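PDB 4XUR: endo-1,4-beta-xylanase C from Paenibacillus barcinonensis, which hydrolyses internal beta-1,4-xylosidic linkages of xylans, and is represented by its xylan-binding CBM22-2 module in complex with xylotetraose. Local coordinates for residues L142-E147 with V169-T174; A111-T116 with A128-P133; A89-N94 with D160-Y165. All coordinates share one frame; numbering follows the deposited sequence.

Interaction 1: L142-E147 with V169-T174; sequences LRMYAE and VQITAT. With XYP (beta-D-xylopyranose), chain D.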
loop_
_atom_site.group_PDB
_atom_site.type_symbol
_atom_site.label_atom_id
_atom_site.label_comp_id
_atom_site.label_asym_id
_atom_site.label_seq_id
_atom_site.Cartn_x
_atom_site.Cartn_y
_atom_site.Cartn_z
ATOM N N LEU A 142 8.307 -9.697 0.484
ATOM C CA LEU A 142 8.256 -8.389 1.064
ATOM C C LEU A 142 7.322 -7.549 0.186
ATOM O O LEU A 142 7.691 -7.169 -0.928
ATOM C CB LEU A 142 9.669 -7.755 1.098
ATOM C CG LEU A 142 9.878 -6.399 1.825
ATOM C CD1 LEU A 142 11.323 -6.263 2.366
ATOM C CD2 LEU A 142 9.569 -5.217 0.964
ATOM N N ARG A 143 6.154 -7.246 0.715
ATOM C CA ARG A 143 5.089 -6.634 -0.099
ATOM C C ARG A 143 4.717 -5.336 0.524
ATOM O O ARG A 143 4.456 -5.238 1.743
ATOM C CB ARG A 143 3.882 -7.572 -0.151
ATOM C CG ARG A 143 4.175 -8.981 -0.587
ATOM C CD ARG A 143 3.988 -9.999 0.516
ATOM N NE ARG A 143 4.516 -11.350 0.161
ATOM C CZ ARG A 143 4.230 -12.483 0.751
ATOM N NH1 ARG A 143 3.402 -12.584 1.780
ATOM N NH2 ARG A 143 4.770 -13.594 0.269
ATOM N N MET A 144 4.686 -4.316 -0.301
ATOM C CA MET A 144 4.237 -3.012 0.173
ATOM C C MET A 144 2.715 -2.939 0.105
ATOM O O MET A 144 2.118 -3.476 -0.788
ATOM C CB MET A 144 4.860 -1.896 -0.602
ATOM C CG MET A 144 4.435 -1.792 -2.058
ATOM S SD MET A 144 5.195 -0.330 -2.794
ATOM C CE MET A 144 4.368 0.949 -1.846
ATOM N N TYR A 145 2.071 -2.245 1.055
ATOM C CA TYR A 145 0.640 -2.061 0.980
ATOM C C TYR A 145 0.195 -0.800 1.681
ATOM O O TYR A 145 0.984 -0.235 2.477
ATOM C CB TYR A 145 -0.140 -3.294 1.508
ATOM C CG TYR A 145 -0.046 -3.619 2.968
ATOM C CD1 TYR A 145 1.006 -4.385 3.431
ATOM C CD2 TYR A 145 -1.069 -3.269 3.870
ATOM C CE1 TYR A 145 1.088 -4.739 4.764
ATOM C CE2 TYR A 145 -1.002 -3.611 5.217
ATOM C CZ TYR A 145 0.064 -4.374 5.645
ATOM O OH TYR A 145 0.174 -4.759 6.981
ATOM N N ALA A 146 -1.031 -0.361 1.367
ATOM C CA ALA A 146 -1.620 0.766 2.094
ATOM C C ALA A 146 -2.801 0.303 2.886
ATOM O O ALA A 146 -3.511 -0.597 2.491
ATOM C CB ALA A 146 -2.079 1.871 1.112
ATOM N N GLU A 147 -3.044 1.001 4.011
ATOM C CA GLU A 147 -4.140 0.645 4.911
ATOM C C GLU A 147 -4.464 1.833 5.812
ATOM O O GLU A 147 -3.827 2.848 5.769
ATOM C CB GLU A 147 -3.758 -0.531 5.771
ATOM C CG GLU A 147 -2.587 -0.266 6.725
ATOM C CD GLU A 147 -2.236 -1.468 7.549
ATOM O OE1 GLU A 147 -3.098 -2.387 7.763
ATOM O OE2 GLU A 147 -1.078 -1.507 8.017
ATOM N N VAL A 169 3.306 5.117 -7.390
ATOM C CA VAL A 169 4.096 4.321 -6.448
ATOM C C VAL A 169 5.480 4.177 -7.069
ATOM O O VAL A 169 5.607 3.831 -8.259
ATOM C CB VAL A 169 3.518 2.913 -6.260
ATOM C CG1 VAL A 169 4.368 2.168 -5.261
ATOM C CG2 VAL A 169 2.081 2.971 -5.758
ATOM N N GLN A 170 6.505 4.482 -6.291
ATOM C CA GLN A 170 7.853 4.422 -6.769
ATOM C C GLN A 170 8.766 3.885 -5.695
ATOM O O GLN A 170 8.628 4.219 -4.524
ATOM C CB GLN A 170 8.282 5.811 -7.218
ATOM C CG GLN A 170 9.629 5.865 -7.919
ATOM C CD GLN A 170 9.865 7.226 -8.607
ATOM O OE1 GLN A 170 9.201 7.544 -9.565
ATOM N NE2 GLN A 170 10.816 8.019 -8.094
ATOM N N ILE A 171 9.738 3.037 -6.101
ATOM C CA ILE A 171 10.815 2.661 -5.210
ATOM C C ILE A 171 12.179 3.023 -5.867
ATOM O O ILE A 171 12.352 2.797 -7.032
ATOM C CB ILE A 171 10.849 1.145 -4.941
ATOM C CG1 ILE A 171 9.487 0.685 -4.356
ATOM C CG2 ILE A 171 11.966 0.800 -4.010
ATOM C CD1 ILE A 171 9.311 -0.811 -4.074
ATOM N N THR A 172 13.097 3.579 -5.122
ATOM C CA THR A 172 14.316 4.030 -5.677
ATOM C C THR A 172 15.482 3.628 -4.814
ATOM O O THR A 172 15.359 3.432 -3.651
ATOM C CB THR A 172 14.273 5.558 -5.916
ATOM O OG1 THR A 172 13.897 6.193 -4.710
ATOM C CG2 THR A 172 13.233 5.928 -7.006
ATOM N N ALA A 173 16.629 3.474 -5.479
ATOM C CA ALA A 173 17.900 3.218 -4.818
ATOM C C ALA A 173 18.415 4.383 -4.017
ATOM O O ALA A 173 18.059 5.536 -4.297
ATOM C CB ALA A 173 18.940 2.883 -5.917
ATOM N N THR A 174 19.246 4.081 -3.033
ATOM C CA THR A 174 19.821 5.054 -2.106
ATOM C C THR A 174 21.345 4.868 -2.017
ATOM O O THR A 174 21.875 3.846 -2.566
ATOM C CB THR A 174 19.315 4.897 -0.653
ATOM O OG1 THR A 174 19.792 3.659 -0.094
ATOM C CG2 THR A 174 17.800 4.944 -0.600
HETATM C C1 XYP D . -2.091 -6.439 10.222
HETATM C C2 XYP D . -2.124 -4.925 10.012
HETATM C C3 XYP D . -0.811 -4.262 10.411
HETATM C C4 XYP D . -0.398 -4.740 11.824
HETATM C C5 XYP D . -0.458 -6.266 11.937
HETATM O O2 XYP D . -2.333 -4.646 8.634
HETATM O O3 XYP D . -0.933 -2.862 10.419
HETATM O O4 XYP D . 0.958 -4.285 12.039
HETATM O O5 XYP D . -1.756 -6.726 11.622
#

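Interaction 2: A111-T116 with A128-P133; sequences AMFAST and ADIIVP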
loop_
_atom_site.group_PDB
_atom_site.type_symbol
_atom_site.label_atom_id
_atom_site.label_comp_id
_atom_site.label_asym_id
_atom_site.label_seq_id
_atom_site.Cartn_x
_atom_site.Cartn_y
_atom_site.Cartn_z
ATOM N N ALA A 111 4.806 -4.383 9.325
ATOM C CA ALA A 111 5.434 -3.151 9.856
ATOM C C ALA A 111 4.963 -1.964 9.064
ATOM O O ALA A 111 4.947 -2.000 7.852
ATOM C CB ALA A 111 6.889 -3.258 9.718
ATOM N N MET A 112 4.573 -0.892 9.780
ATOM C CA MET A 112 4.342 0.412 9.172
ATOM C C MET A 112 5.661 1.138 8.955
ATOM O O MET A 112 6.408 1.344 9.909
ATOM C CB MET A 112 3.454 1.273 10.088
ATOM C CG MET A 112 2.831 2.481 9.422
ATOM S SD MET A 112 2.379 3.732 10.648
ATOM C CE MET A 112 1.412 2.752 11.757
ATOM N N PHE A 113 5.897 1.578 7.739
ATOM C CA PHE A 113 7.012 2.382 7.403
ATOM C C PHE A 113 6.700 3.879 7.274
ATOM O O PHE A 113 7.656 4.734 7.352
ATOM C CB PHE A 113 7.715 1.844 6.119
ATOM C CG PHE A 113 6.909 2.004 4.848
ATOM C CD1 PHE A 113 6.876 3.215 4.156
ATOM C CD2 PHE A 113 6.208 0.930 4.343
ATOM C CE1 PHE A 113 6.144 3.325 2.970
ATOM C CE2 PHE A 113 5.491 1.034 3.152
ATOM C CZ PHE A 113 5.484 2.218 2.457
ATOM N N ALA A 114 5.449 4.253 7.120
ATOM C CA ALA A 114 5.090 5.641 7.060
ATOM C C ALA A 114 3.573 5.844 7.206
ATOM O O ALA A 114 2.796 4.926 6.971
ATOM C CB ALA A 114 5.558 6.262 5.748
ATOM N N SER A 115 3.211 7.080 7.572
ATOM C CA SER A 115 1.846 7.490 7.889
ATOM C C SER A 115 1.703 8.964 7.647
ATOM O O SER A 115 2.609 9.708 8.019
ATOM C CB SER A 115 1.577 7.234 9.353
ATOM O OG SER A 115 0.287 7.725 9.753
ATOM N N THR A 116 0.587 9.405 7.022
ATOM C CA THR A 116 0.262 10.814 6.882
ATOM C C THR A 116 -1.250 10.999 7.085
ATOM O O THR A 116 -2.023 10.054 6.889
ATOM C CB THR A 116 0.676 11.425 5.532
ATOM O OG1 THR A 116 -0.209 10.987 4.491
ATOM C CG2 THR A 116 2.061 11.054 5.124
ATOM N N ALA A 128 9.029 6.799 2.855
ATOM C CA ALA A 128 10.096 6.523 3.820
ATOM C C ALA A 128 11.207 5.708 3.180
ATOM O O ALA A 128 11.009 5.050 2.148
ATOM C CB ALA A 128 9.563 5.777 5.029
ATOM N N ASP A 129 12.373 5.738 3.797
ATOM C CA ASP A 129 13.402 4.649 3.544
ATOM C C ASP A 129 12.916 3.379 4.238
ATOM O O ASP A 129 12.448 3.386 5.388
ATOM C CB ASP A 129 14.769 5.021 4.097
ATOM C CG ASP A 129 15.563 5.985 3.239
ATOM O OD1 ASP A 129 15.116 6.474 2.197
ATOM O OD2 ASP A 129 16.718 6.224 3.646
ATOM N N ILE A 130 13.129 2.251 3.572
ATOM C CA ILE A 130 12.981 0.947 4.277
ATOM C C ILE A 130 14.227 0.079 4.059
ATOM O O ILE A 130 14.968 0.236 3.077
ATOM C CB ILE A 130 11.751 0.188 3.794
ATOM C CG1 ILE A 130 11.846 -0.191 2.321
ATOM C CG2 ILE A 130 10.517 0.982 4.082
ATOM C CD1 ILE A 130 11.386 -1.600 2.007
ATOM N N ILE A 131 14.409 -0.867 4.984
ATOM C CA ILE A 131 15.494 -1.831 4.926
ATOM C C ILE A 131 14.878 -3.124 4.343
ATOM O O ILE A 131 13.809 -3.600 4.773
ATOM C CB ILE A 131 16.040 -2.040 6.394
ATOM C CG1 ILE A 131 16.872 -0.848 6.767
ATOM C CG2 ILE A 131 16.833 -3.355 6.537
ATOM C CD1 ILE A 131 16.947 -0.606 8.240
ATOM N N VAL A 132 15.593 -3.704 3.390
ATOM C CA VAL A 132 15.276 -5.010 2.860
ATOM C C VAL A 132 16.139 -5.977 3.685
ATOM O O VAL A 132 17.378 -5.853 3.609
ATOM C CB VAL A 132 15.639 -5.078 1.343
ATOM C CG1 VAL A 132 15.169 -6.342 0.729
ATOM C CG2 VAL A 132 14.948 -3.916 0.608
ATOM N N PRO A 133 15.524 -6.889 4.428
ATOM C CA PRO A 133 16.357 -7.840 5.236
ATOM C C PRO A 133 17.332 -8.673 4.393
ATOM O O PRO A 133 17.041 -8.930 3.198
ATOM C CB PRO A 133 15.339 -8.714 5.901
ATOM C CG PRO A 133 14.069 -7.914 5.941
ATOM C CD PRO A 133 14.116 -7.121 4.661
#

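Interaction 3: A89-N94 with D160-Y165; sequences ATQVIN and DTIPFY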
loop_
_atom_site.group_PDB
_atom_site.type_symbol
_atom_site.label_atom_id
_atom_site.label_comp_id
_atom_site.label_asym_id
_atom_site.label_seq_id
_atom_site.Cartn_x
_atom_site.Cartn_y
_atom_site.Cartn_z
ATOM N N ALA A 89 -13.679 14.179 7.529
ATOM C CA ALA A 89 -12.999 15.397 7.035
ATOM C C ALA A 89 -11.487 15.174 6.883
ATOM O O ALA A 89 -10.874 15.716 5.986
ATOM C CB ALA A 89 -13.260 16.538 8.050
ATOM N N THR A 90 -10.926 14.377 7.788
ATOM C CA THR A 90 -9.541 13.907 7.691
ATOM C C THR A 90 -9.457 12.408 8.013
ATOM O O THR A 90 -10.296 11.856 8.754
ATOM C CB THR A 90 -8.592 14.656 8.660
ATOM O OG1 THR A 90 -8.822 14.240 10.018
ATOM C CG2 THR A 90 -8.761 16.126 8.503
ATOM N N GLN A 91 -8.389 11.738 7.499
ATOM C CA GLN A 91 -8.167 10.355 7.868
ATOM C C GLN A 91 -6.637 10.022 7.650
ATOM O O GLN A 91 -6.069 10.465 6.688
ATOM C CB GLN A 91 -9.062 9.451 7.013
ATOM C CG GLN A 91 -8.841 7.935 7.149
ATOM C CD GLN A 91 -9.138 7.420 8.537
ATOM O OE1 GLN A 91 -10.258 7.595 9.025
ATOM N NE2 GLN A 91 -8.158 6.764 9.178
ATOM N N VAL A 92 -6.100 9.221 8.554
ATOM C CA VAL A 92 -4.714 8.737 8.450
ATOM C C VAL A 92 -4.686 7.586 7.452
ATOM O O VAL A 92 -5.546 6.696 7.499
ATOM C CB VAL A 92 -4.219 8.203 9.827
ATOM C CG1 VAL A 92 -2.882 7.541 9.672
ATOM C CG2 VAL A 92 -4.233 9.382 10.833
ATOM N N ILE A 93 -3.678 7.564 6.598
ATOM C CA ILE A 93 -3.411 6.345 5.779
ATOM C C ILE A 93 -1.966 5.929 6.063
ATOM O O ILE A 93 -1.108 6.759 6.174
ATOM C CB ILE A 93 -3.618 6.613 4.279
ATOM C CG1 ILE A 93 -5.102 6.742 3.962
ATOM C CG2 ILE A 93 -3.102 5.457 3.438
ATOM C CD1 ILE A 93 -5.889 5.436 3.976
ATOM N N ASN A 94 -1.744 4.631 6.152
ATOM C CA ASN A 94 -0.428 4.117 6.515
ATOM C C ASN A 94 0.147 3.425 5.302
ATOM O O ASN A 94 -0.577 2.782 4.516
ATOM C CB ASN A 94 -0.581 3.074 7.661
ATOM C CG ASN A 94 -0.931 3.715 9.007
ATOM O OD1 ASN A 94 -0.968 4.948 9.139
ATOM N ND2 ASN A 94 -1.212 2.886 10.004
ATOM N N ASP A 160 -13.086 4.111 9.450
ATOM C CA ASP A 160 -11.897 3.275 9.255
ATOM C C ASP A 160 -11.829 2.587 7.911
ATOM O O ASP A 160 -10.707 2.313 7.395
ATOM C CB ASP A 160 -11.852 2.133 10.301
ATOM C CG ASP A 160 -11.586 2.623 11.693
ATOM O OD1 ASP A 160 -10.735 3.516 11.948
ATOM O OD2 ASP A 160 -12.240 2.051 12.589
ATOM N N THR A 161 -12.990 2.283 7.312
ATOM C CA THR A 161 -13.054 1.376 6.165
ATOM C C THR A 161 -13.457 2.065 4.878
ATOM O O THR A 161 -13.999 1.435 3.967
ATOM C CB THR A 161 -13.926 0.118 6.452
ATOM O OG1 THR A 161 -15.229 0.538 6.830
ATOM C CG2 THR A 161 -13.304 -0.775 7.509
ATOM N N ILE A 162 -13.280 3.381 4.831
ATOM C CA ILE A 162 -13.591 4.104 3.659
ATOM C C ILE A 162 -12.754 3.658 2.453
ATOM O O ILE A 162 -11.592 3.234 2.611
ATOM C CB ILE A 162 -13.398 5.651 3.820
ATOM C CG1 ILE A 162 -11.995 5.960 4.326
ATOM C CG2 ILE A 162 -14.471 6.222 4.716
ATOM C CD1 ILE A 162 -11.396 7.132 3.611
ATOM N N PRO A 163 -13.332 3.722 1.223
ATOM C CA PRO A 163 -12.539 3.442 0.031
ATOM C C PRO A 163 -11.491 4.516 -0.203
ATOM O O PRO A 163 -11.645 5.654 0.275
ATOM C CB PRO A 163 -13.571 3.473 -1.105
ATOM C CG PRO A 163 -14.611 4.447 -0.611
ATOM C CD PRO A 163 -14.687 4.250 0.890
ATOM N N PHE A 164 -10.405 4.190 -0.906
ATOM C CA PHE A 164 -9.370 5.158 -1.196
ATOM C C PHE A 164 -8.536 4.746 -2.429
ATOM O O PHE A 164 -8.589 3.624 -2.867
ATOM C CB PHE A 164 -8.449 5.425 0.009
ATOM C CG PHE A 164 -7.612 4.239 0.448
ATOM C CD1 PHE A 164 -6.437 3.962 -0.174
ATOM C CD2 PHE A 164 -8.037 3.441 1.482
ATOM C CE1 PHE A 164 -5.682 2.868 0.237
ATOM C CE2 PHE A 164 -7.270 2.373 1.925
ATOM C CZ PHE A 164 -6.087 2.104 1.265
ATOM N N TYR A 165 -7.846 5.733 -2.956
ATOM C CA TYR A 165 -7.053 5.651 -4.189
ATOM C C TYR A 165 -5.589 5.716 -3.861
ATOM O O TYR A 165 -5.201 6.432 -2.955
ATOM C CB TYR A 165 -7.373 6.842 -5.130
ATOM C CG TYR A 165 -8.869 6.950 -5.454
ATOM C CD1 TYR A 165 -9.741 7.599 -4.562
ATOM C CD2 TYR A 165 -9.384 6.327 -6.583
ATOM C CE1 TYR A 165 -11.133 7.685 -4.855
ATOM C CE2 TYR A 165 -10.750 6.372 -6.883
ATOM C CZ TYR A 165 -11.604 7.087 -6.008
ATOM O OH TYR A 165 -12.952 7.138 -6.285
#

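Interaction 1: L142-E147 with V169-T174
M144 and V169 hold the closest backbone approach of these two segments, yet their CA atoms stand 9.9 Å apart, a spacing bridged by side chains alone. Both point toward the opposite strand, and the two side chains run alongside each other, pointing opposite ways, so the thioether lies beside the valine. M144 SD reaches V169 CG1 at 3.6 Å, and the bend at the end of the methionine chain (chi3 -66°) brings CE to the same methyl. I171 adds a looser touch, its CD1 sitting 4.3 Å from M144 SD. All three residues are buried. This is the interior of the beta-sandwich of the CBM22-2 module: strand 139-147 belongs to one sheet and strand 164-173 to the other, with I78 against M144 and F80 against V169 in the filling. The opposite side of 142-147 serves the sugar. Y145 OH donates to O2 of a xylose at 3.0 Å, the oxygen lying near the plane of the ring at its edge, while R31 makes a cation-pi contact with the tyrosine. E147, extended beyond CG (chi2 -179°), grips two neighbouring hydroxyls with its two carboxylate oxygens: xylose O2 donates to E147 OE1 in a short 2.5 Å bond, and xylose O3 donates to E147 OE2 at 2.8 Å. S96 OG also bonds OE2, which helps fix the turn of the carboxylate. An alanine in place of E147 is likely to leave both xylose hydroxyls without their acceptors and S96 OG without its carboxylate mate.

Interaction 2: A111-T116 with A128-P133
A114 and A128 mark the nearest backbone point between segments 111-116 and 128-133, with CA atoms 6.0 Å apart; the axes of strands 111-116 and 128-131 come within 6.9 Å and run antiparallel at 179°. The meeting is one of side chains and a carbonyl, since the strands belong to different sheets. F113 and A128 carry the largest shares. The phenylalanine ring receives the methyl of A128 at the edge, near the ring plane, with A128 CB 3.8 Å from F113 CD1. A128 CB also sits 3.2 Å from F113 O. I130 crosses the phenylalanine obliquely: I130 CG2 rests 3.6 Å from F113 CB and reaches on to CG. That branch lies anti to the isoleucine carbonyl carbon, which leaves CG1 in the more congested position between N and C (chi1 63°). A114 completes the patch methyl to methyl, A114 CB lying 4.1 Å from A128 CB. L97 of strand 90-101 touches both F113 and I130, and V76 and I78 of the neighbouring strand 75-83, in I130's own sheet, flank it. F113 and A114 both face G95 of strand 90-101, which is consistent with both pointing toward 128-133; the psi of -18° at F113 is the kink. This is a classic beta bulge, set in the outermost strand of the four-stranded sheet, where the beta-sandwich closes along its flank.

Interaction 3: A89-N94 with D160-Y165
I93 lays its CD1 methyl over one face of the F164 ring, a CH-pi contact with I93 CD1 4.0 Å from the F164 ring centroid and only 16° off the ring normal. The methyl is displaced toward the rim, on the CD2 side, with I93 CD1 3.8 Å from F164 CD2. The isoleucine torsions deliver it there: CG1 is anti to the carbonyl carbon (chi1 -73°), and the chain then bends at chi2 (-74°), bringing CD1 over the ring. F164 in turn swings CG between its own N and carbonyl carbon, which presents the ring's face to the methyl. A146 of strand 139-147 and R55 also pack on the phenylalanine. Farther along, Q91 touches I162 lightly: Q91 CG lies 4.4 Å from I162 CD1. I162 also packs on Y84. Its loop is tied down by R55 NH1, which hydrogen-bonds the carbonyl oxygens of both D160 and I162. The backbones stay well apart, with 8.1 Å between Q91 CA and D160 CA and 9.3 Å between I93 CA and F164 CA. Strand 90-101 thus packs through I93 on F164 at the start of strand 164-173, between the two sheets of the sandwich, while Q91 meets the preceding loop at I162, an arrangement in keeping with the beta-sandwich of a carbohydrate-binding module.

Overall arrangement
The three contacts stitch the same two sheets together at different places. Interactions 1 and 2 are neighbours, centres about 8 Å apart, and meet where L142 CD1 packs 3.7 Å from P133 CD. Interaction 3 lies about 19 Å between centres from each, but is joined to both through N94: N94 N is probably hydrogen-bonded to E147 O at 2.8 Å, and N94 OD1 probably to S115 OG at 3.1 Å. Interaction 1 alone takes residues, Y145 and E147, from the xylan pocket; the side chain of F113 stays about 10 Å from a bound xylose, and that of F164 about 11 Å. Strand 164-173, shared by interactions 1 and 3, also carries calcium ligand D167, and V169's side chain is about 9 Å from that ion.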